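Long-range contacts in antifreeze protein (Leucosporidium, PDB 3UYU), which binds to the surface of ice crystals and inhibits their growth, conferring freeze tolerance with low thermal hysteresis activity: residues S12-L17 / N78-A83; A39-I44 / I67-Y72. The protein carries 2 engineered substitutions. All coordinates share one frame; numbering follows the deposited sequence.

Both contacts belong to one region of the right-handed beta-helix, their centres about 12 Å apart and on the same side of the chain's centre. Along the chain they are nested: S12-L17 comes first, then A39-I44, I67-Y72 and N78-A83, so contact 2 falls inside the loop that contact 1 closes. Strand 34-36 pairs in parallel with both strand 16-18 and strand 67-69, linking both contacts to the same run of parallel strands, and helix 76-96 follows strand 67-69 directly. L80 of contact 1 packs its CD1 against A69 of contact 2, while F14 meets Y68. Strand 67-69, helix 76-96 and S12-L17 thus pack together where both contacts also touch the second subunit.

Contact 1: residues S12-L17 / N78-A83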
ATOM      1  N   SER A  12       8.893   2.109  -0.958  1.00 12.36           N
ATOM      2  CA  SER A  12      10.109   1.690  -1.676  1.00 11.98           C
ATOM      3  C   SER A  12      10.136   2.266  -3.093  1.00 13.47           C
ATOM      4  O   SER A  12      11.137   2.036  -3.792  1.00 14.14           O
ATOM      5  CB  SER A  12      10.267   0.146  -1.697  1.00 14.09           C
ATOM      6  OG  SER A  12       9.347  -0.396  -2.543  1.00 14.57           O
ATOM      7  N   ASN A  13       9.129   3.041  -3.507  1.00 11.07           N
ATOM      8  CA  ASN A  13       9.171   3.658  -4.834  1.00 10.71           C
ATOM      9  C   ASN A  13       9.676   5.083  -4.768  1.00  9.83           C
ATOM     10  O   ASN A  13       9.566   5.829  -5.777  1.00 11.43           O
ATOM     11  CB  ASN A  13       7.756   3.673  -5.465  1.00 12.10           C
ATOM     12  CG  ASN A  13       7.162   2.246  -5.600  1.00 17.93           C
ATOM     13  OD1 ASN A  13       7.860   1.206  -5.410  1.00 20.86           O
ATOM     14  ND2 ASN A  13       5.875   2.182  -5.899  1.00 15.72           N
ATOM     15  N   PHE A  14      10.182   5.477  -3.589  1.00  9.70           N
ATOM     16  CA  PHE A  14      10.624   6.892  -3.392  1.00  8.00           C
ATOM     17  C   PHE A  14      12.050   6.957  -2.865  1.00  9.93           C
ATOM     18  O   PHE A  14      12.431   6.295  -1.872  1.00 10.13           O
ATOM     19  CB  PHE A  14       9.680   7.655  -2.395  1.00  9.99           C
ATOM     20  CG  PHE A  14       8.321   7.962  -2.951  1.00  9.53           C
ATOM     21  CD1 PHE A  14       7.303   6.975  -2.967  1.00 10.86           C
ATOM     22  CD2 PHE A  14       8.059   9.218  -3.529  1.00 10.74           C
ATOM     23  CE1 PHE A  14       6.079   7.245  -3.548  1.00 10.70           C
ATOM     24  CE2 PHE A  14       6.844   9.493  -4.090  1.00 12.80           C
ATOM     25  CZ  PHE A  14       5.822   8.453  -4.133  1.00 10.33           C
ATOM     26  N   ALA A  15      12.781   7.892  -3.478  1.00  9.50           N
ATOM     27  CA  ALA A  15      14.023   8.328  -2.833  1.00  9.79           C
ATOM     28  C   ALA A  15      13.862   9.195  -1.604  1.00  9.91           C
ATOM     29  O   ALA A  15      14.597   9.052  -0.648  1.00 10.83           O
ATOM     30  CB  ALA A  15      14.895   9.059  -3.883  1.00 10.76           C
ATOM     31  N   ILE A  16      12.891  10.111  -1.670  1.00 10.92           N
ATOM     32  CA  ILE A  16      12.588  10.994  -0.556  1.00 10.16           C
ATOM     33  C   ILE A  16      11.050  11.107  -0.492  1.00 10.15           C
ATOM     34  O   ILE A  16      10.410  11.332  -1.532  1.00 10.33           O
ATOM     35  CB  ILE A  16      13.174  12.421  -0.809  1.00 12.00           C
ATOM     36  CG1 ILE A  16      14.687  12.358  -0.995  1.00 12.05           C
ATOM     37  CG2 ILE A  16      12.926  13.289   0.412  1.00 12.78           C
ATOM     38  CD1 ILE A  16      15.296  13.740  -1.290  1.00 13.36           C
ATOM     39  N   LEU A  17      10.503  10.890   0.694  1.00  9.73           N
ATOM     40  CA  LEU A  17       9.077  11.074   0.937  1.00 10.22           C
ATOM     41  C   LEU A  17       8.914  11.824   2.230  1.00 10.26           C
ATOM     42  O   LEU A  17       9.530  11.476   3.197  1.00 11.04           O
ATOM     43  CB  LEU A  17       8.371   9.699   1.024  1.00 10.73           C
ATOM     44  CG  LEU A  17       6.826   9.731   1.131  1.00  9.24           C
ATOM     45  CD1 LEU A  17       6.182  10.209  -0.170  1.00 11.43           C
ATOM     46  CD2 LEU A  17       6.359   8.302   1.404  1.00 14.62           C
ATOM     47  N   ASN A  78      -3.939   9.597  -4.150  1.00 12.43           N
ATOM     48  CA  ASN A  78      -4.125   8.320  -3.473  1.00 11.41           C
ATOM     49  C   ASN A  78      -2.846   7.453  -3.505  1.00  9.76           C
ATOM     50  O   ASN A  78      -2.649   6.704  -2.577  1.00 11.67           O
ATOM     51  CB  ASN A  78      -5.332   7.554  -4.073  1.00 13.32           C
ATOM     52  CG  ASN A  78      -6.648   8.116  -3.568  1.00 16.34           C
ATOM     53  OD1 ASN A  78      -6.743   8.630  -2.483  1.00 19.75           O
ATOM     54  ND2 ASN A  78      -7.652   7.931  -4.352  1.00 23.05           N
ATOM     55  N   TYR A  79      -2.005   7.627  -4.549  1.00 10.86           N
ATOM     56  CA  TYR A  79      -0.687   6.965  -4.603  1.00 11.57           C
ATOM     57  C   TYR A  79       0.205   7.459  -3.448  1.00 10.22           C
ATOM     58  O   TYR A  79       0.791   6.650  -2.709  1.00 10.91           O
ATOM     59  CB  TYR A  79      -0.071   7.308  -5.935  1.00 12.04           C
ATOM     60  CG  TYR A  79       1.313   6.706  -6.193  1.00 10.96           C
ATOM     61  CD1 TYR A  79       1.517   5.309  -6.210  1.00 12.60           C
ATOM     62  CD2 TYR A  79       2.378   7.565  -6.446  1.00 12.38           C
ATOM     63  CE1 TYR A  79       2.791   4.782  -6.477  1.00 14.54           C
ATOM     64  CE2 TYR A  79       3.649   7.032  -6.764  1.00 15.29           C
ATOM     65  CZ  TYR A  79       3.833   5.660  -6.753  1.00 14.31           C
ATOM     66  OH  TYR A  79       5.077   5.065  -7.018  1.00 13.07           O
ATOM     67  N   LEU A  80       0.265   8.777  -3.288  1.00 10.13           N
ATOM     68  CA  LEU A  80       0.983   9.361  -2.170  1.00 10.17           C
ATOM     69  C   LEU A  80       0.460   9.003  -0.785  1.00 11.81           C
ATOM     70  O   LEU A  80       1.226   8.787   0.195  1.00 12.01           O
ATOM     71  CB  LEU A  80       1.035  10.912  -2.313  1.00 11.97           C
ATOM     72  CG  LEU A  80       2.037  11.464  -3.356  1.00 11.69           C
ATOM     73  CD1 LEU A  80       1.654  12.910  -3.588  1.00 11.02           C
ATOM     74  CD2 LEU A  80       3.483  11.326  -2.813  1.00 12.96           C
ATOM     75  N   ALA A  81      -0.875   8.985  -0.644  1.00 11.30           N
ATOM     76  CA  ALA A  81      -1.434   8.560   0.622  1.00 10.16           C
ATOM     77  C   ALA A  81      -1.003   7.176   1.034  1.00  8.85           C
ATOM     78  O   ALA A  81      -0.687   6.966   2.229  1.00 10.34           O
ATOM     79  CB  ALA A  81      -3.012   8.682   0.573  1.00 11.68           C
ATOM     80  N   ALA A  82      -0.936   6.279   0.052  1.00 11.19           N
ATOM     81  CA  ALA A  82      -0.507   4.921   0.328  1.00  9.95           C
ATOM     82  C   ALA A  82       0.992   4.913   0.661  1.00  9.90           C
ATOM     83  O   ALA A  82       1.416   4.243   1.598  1.00 10.09           O
ATOM     84  CB  ALA A  82      -0.781   4.012  -0.847  1.00 10.37           C
ATOM     85  N   ALA A  83       1.784   5.693  -0.083  1.00  9.88           N
ATOM     86  CA  ALA A  83       3.247   5.740   0.229  1.00  9.85           C
ATOM     87  C   ALA A  83       3.531   6.253   1.638  1.00 10.45           C
ATOM     88  O   ALA A  83       4.299   5.628   2.399  1.00  9.49           O
ATOM     89  CB  ALA A  83       3.959   6.653  -0.806  1.00  9.45           C
TER
HETATM   90  O   HOH W   1       7.091   6.802  -7.010  1.00 15.51           O
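The rings of F14 and Y79 meet obliquely, their planes 38° apart and their centroids 5.7 Å from each other, with CZ of F14 nearest to CE2 of Y79. One face of the F14 ring carries L17 CD1 over its centre, 3.9 Å above the plane; the opposite face has a water offset toward the rim. That water also lies at the edge of the Y79 ring, in its plane. It accepts from Y79 OH at 2.7 Å and donates to N13 O, joining the phenol to the backbone of the other segment. N13, on which N78 of the second subunit packs, reaches the same phenol oxygen from near the ring plane: its ND2 donates to Y79 OH over 3.2 Å, with an N-H...O angle of 151°. With CG anti to the backbone N (chi1 -180°), the Y79 side chain extends from the helix so that its hydroxyl reaches both partners.

The remaining grip is apolar. A83 CB faces both F14 and L17, 3.5 Å from F14 CE1 and 3.7 Å from L17 CD2. L80 CD2 reaches both F14 CZ and L17 CD1, each at 3.9 Å.

In the fold, this packing holds helix 76-96 against the flank of the beta-helix, beside strand 16-18, which is itself paired with strands 34-36 and 202-209.

Contact 2: residues A39-I44 / I67-Y72; sequences AAATYI and IYAADY
A39 and A70 join two neighbouring pieces of the right-handed beta-helix, where the loop after strand 34-36 meets strand 67-69. Strands 34-36 and 67-69 run parallel, and a type I beta turn runs from A69 to Y72, directing D71 back to the 3-10 segment 41-43.

The apolar contacts involve A41, A69, Y72 and two isoleucines. A41 CB packs 3.6 Å from A69 CB and 3.6 Å from Y72 CE1, approaching the tyrosine ring obliquely. A69 CB also lies over the centre of that ring, on one of its faces. I44 and I67 cross at a slant, I44 CD1 coming within 3.6 Å of I67 CG2. I44 immediately precedes T45, an inferred ice-binding position.

Hydrogen bonds and a water complete the junction. Y68 exchanges backbone hydrogen bonds with I34 and V36. Further on, A70 N donates to A39 O at 3.2 Å, with an N-H...O angle of 154°. A water donates to D71 OD2 at 2.7 Å and accepts a weak bond from T42 N. The carboxylate's other oxygen takes the first N-H of the 3-10 segment: with D71 CG between the backbone N and the carbonyl carbon (chi1 57°), OD1 receives A41 N on its syn side at 2.8 Å, 30° out of the carboxylate plane.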
ATOM      1  N   ALA A  39       1.109  17.644   2.378  1.00 14.86           N
ATOM      2  CA  ALA A  39       1.492  18.973   1.817  1.00 16.00           C
ATOM      3  C   ALA A  39       1.266  19.170   0.341  1.00 13.63           C
ATOM      4  O   ALA A  39       1.449  18.255  -0.517  1.00 12.83           O
ATOM      5  CB  ALA A  39       2.992  19.293   2.138  1.00 15.82           C
ATOM      6  N   ALA A  40       0.905  20.399  -0.045  1.00 15.48           N
ATOM      7  CA  ALA A  40       0.810  20.761  -1.450  1.00 13.52           C
ATOM      8  C   ALA A  40       2.233  21.051  -2.094  1.00 13.85           C
ATOM      9  O   ALA A  40       3.216  21.200  -1.345  1.00 15.37           O
ATOM     10  CB  ALA A  40      -0.022  22.084  -1.577  1.00 16.55           C
ATOM     11  N   ALA A  41       2.283  21.165  -3.420  1.00 14.37           N
ATOM     12  CA  ALA A  41       3.550  21.304  -4.144  1.00 15.10           C
ATOM     13  C   ALA A  41       4.269  22.588  -3.754  1.00 16.75           C
ATOM     14  O   ALA A  41       5.487  22.680  -3.884  1.00 15.93           O
ATOM     15  CB  ALA A  41       3.347  21.207  -5.584  1.00 15.90           C
ATOM     16  N   THR A  42       3.548  23.532  -3.161  1.00 17.57           N
ATOM     17  CA  THR A  42       4.200  24.746  -2.700  1.00 18.62           C
ATOM     18  C   THR A  42       5.221  24.508  -1.568  1.00 18.77           C
ATOM     19  O   THR A  42       6.089  25.334  -1.297  1.00 18.67           O
ATOM     20  CB  THR A  42       3.075  25.784  -2.281  1.00 20.08           C
ATOM     21  OG1 THR A  42       3.690  26.943  -1.711  1.00 28.19           O
ATOM     22  CG2 THR A  42       2.248  25.254  -1.244  1.00 20.47           C
ATOM     23  N   TYR A  43       5.186  23.337  -0.932  1.00 15.69           N
ATOM     24  CA  TYR A  43       6.135  23.030   0.107  1.00 15.47           C
ATOM     25  C   TYR A  43       7.351  22.215  -0.408  1.00 13.64           C
ATOM     26  O   TYR A  43       8.154  21.802   0.441  1.00 16.07           O
ATOM     27  CB  TYR A  43       5.434  22.204   1.193  1.00 15.91           C
ATOM     28  CG  TYR A  43       4.458  23.019   2.006  1.00 19.31           C
ATOM     29  CD1 TYR A  43       4.917  23.857   2.995  1.00 21.34           C
ATOM     30  CD2 TYR A  43       3.094  22.986   1.718  1.00 20.37           C
ATOM     31  CE1 TYR A  43       4.029  24.611   3.771  1.00 25.13           C
ATOM     32  CE2 TYR A  43       2.189  23.755   2.481  1.00 21.79           C
ATOM     33  CZ  TYR A  43       2.670  24.536   3.500  1.00 27.12           C
ATOM     34  OH  TYR A  43       1.794  25.271   4.266  1.00 28.51           O
ATOM     35  N   ILE A  44       7.418  22.040  -1.715  1.00 13.80           N
ATOM     36  CA  ILE A  44       8.649  21.535  -2.400  1.00 14.34           C
ATOM     37  C   ILE A  44       9.346  22.756  -3.017  1.00 14.71           C
ATOM     38  O   ILE A  44       8.841  23.338  -3.972  1.00 16.42           O
ATOM     39  CB  ILE A  44       8.309  20.511  -3.458  1.00 13.81           C
ATOM     40  CG1 ILE A  44       7.590  19.281  -2.834  1.00 15.74           C
ATOM     41  CG2 ILE A  44       9.607  20.086  -4.273  1.00 13.93           C
ATOM     42  CD1 ILE A  44       7.060  18.244  -3.965  1.00 16.84           C
ATOM     43  N   ILE A  67       8.325  13.951  -9.563  1.00 11.13           N
ATOM     44  CA  ILE A  67       8.072  14.661  -8.322  1.00 10.82           C
ATOM     45  C   ILE A  67       6.566  14.706  -8.164  1.00 10.91           C
ATOM     46  O   ILE A  67       5.885  15.101  -9.086  1.00 13.20           O
ATOM     47  CB  ILE A  67       8.603  16.146  -8.390  1.00 12.63           C
ATOM     48  CG1 ILE A  67      10.114  16.048  -8.590  1.00 17.44           C
ATOM     49  CG2 ILE A  67       8.224  16.893  -7.088  1.00 10.70           C
ATOM     50  CD1 ILE A  67      10.832  17.314  -9.056  1.00 18.07           C
ATOM     51  N   TYR A  68       6.123  14.350  -6.989  1.00 10.08           N
ATOM     52  CA  TYR A  68       4.655  14.184  -6.693  1.00 10.27           C
ATOM     53  C   TYR A  68       4.294  14.998  -5.470  1.00 10.55           C
ATOM     54  O   TYR A  68       5.005  15.057  -4.461  1.00 12.02           O
ATOM     55  CB  TYR A  68       4.367  12.699  -6.382  1.00 10.55           C
ATOM     56  CG  TYR A  68       4.581  11.761  -7.544  1.00 11.44           C
ATOM     57  CD1 TYR A  68       3.687  11.710  -8.624  1.00 12.19           C
ATOM     58  CD2 TYR A  68       5.697  10.890  -7.561  1.00 13.33           C
ATOM     59  CE1 TYR A  68       3.881  10.839  -9.663  1.00 11.52           C
ATOM     60  CE2 TYR A  68       5.893  10.048  -8.636  1.00 11.58           C
ATOM     61  CZ  TYR A  68       4.985  10.023  -9.703  1.00 14.77           C
ATOM     62  OH  TYR A  68       5.157   9.157 -10.763  1.00 15.97           O
ATOM     63  N   ALA A  69       3.092  15.627  -5.518  1.00 11.68           N
ATOM     64  CA  ALA A  69       2.538  16.325  -4.332  1.00 12.56           C
ATOM     65  C   ALA A  69       1.045  16.084  -4.204  1.00 11.25           C
ATOM     66  O   ALA A  69       0.423  15.709  -5.200  1.00 12.31           O
ATOM     67  CB  ALA A  69       2.798  17.853  -4.447  1.00 13.57           C
ATOM     68  N   ALA A  70       0.563  16.369  -2.978  1.00 12.58           N
ATOM     69  CA  ALA A  70      -0.824  15.926  -2.581  1.00 13.60           C
ATOM     70  C   ALA A  70      -1.915  16.681  -3.413  1.00 15.12           C
ATOM     71  O   ALA A  70      -3.051  16.194  -3.447  1.00 15.75           O
ATOM     72  CB  ALA A  70      -1.056  16.076  -1.098  1.00 14.83           C
ATOM     73  N   ASP A  71      -1.597  17.849  -3.998  1.00 14.63           N
ATOM     74  CA  ASP A  71      -2.592  18.604  -4.811  1.00 15.85           C
ATOM     75  C   ASP A  71      -2.569  18.302  -6.300  1.00 16.02           C
ATOM     76  O   ASP A  71      -3.322  18.905  -7.107  1.00 17.90           O
ATOM     77  CB  ASP A  71      -2.466  20.128  -4.569  1.00 16.22           C
ATOM     78  CG  ASP A  71      -1.052  20.680  -4.857  1.00 19.91           C
ATOM     79  OD1 ASP A  71      -0.022  19.993  -4.564  1.00 17.82           O
ATOM     80  OD2 ASP A  71      -0.936  21.850  -5.293  1.00 20.35           O
ATOM     81  N   TYR A  72      -1.698  17.377  -6.729  1.00 15.19           N
ATOM     82  CA  TYR A  72      -1.656  16.972  -8.083  1.00 13.74           C
ATOM     83  C   TYR A  72      -2.841  16.083  -8.508  1.00 14.33           C
ATOM     84  O   TYR A  72      -3.615  15.647  -7.682  1.00 15.28           O
ATOM     85  CB  TYR A  72      -0.287  16.280  -8.393  1.00 15.44           C
ATOM     86  CG  TYR A  72       0.937  17.240  -8.422  1.00 16.65           C
ATOM     87  CD1 TYR A  72       0.836  18.634  -8.284  1.00 14.33           C
ATOM     88  CD2 TYR A  72       2.236  16.690  -8.599  1.00 15.11           C
ATOM     89  CE1 TYR A  72       1.980  19.479  -8.369  1.00 16.53           C
ATOM     90  CE2 TYR A  72       3.388  17.535  -8.658  1.00 17.14           C
ATOM     91  CZ  TYR A  72       3.238  18.907  -8.533  1.00 18.81           C
ATOM     92  OH  TYR A  72       4.354  19.703  -8.626  1.00 18.42           O
TER
HETATM   93  O   HOH W   2       0.689  23.860  -4.417  1.00 24.31           O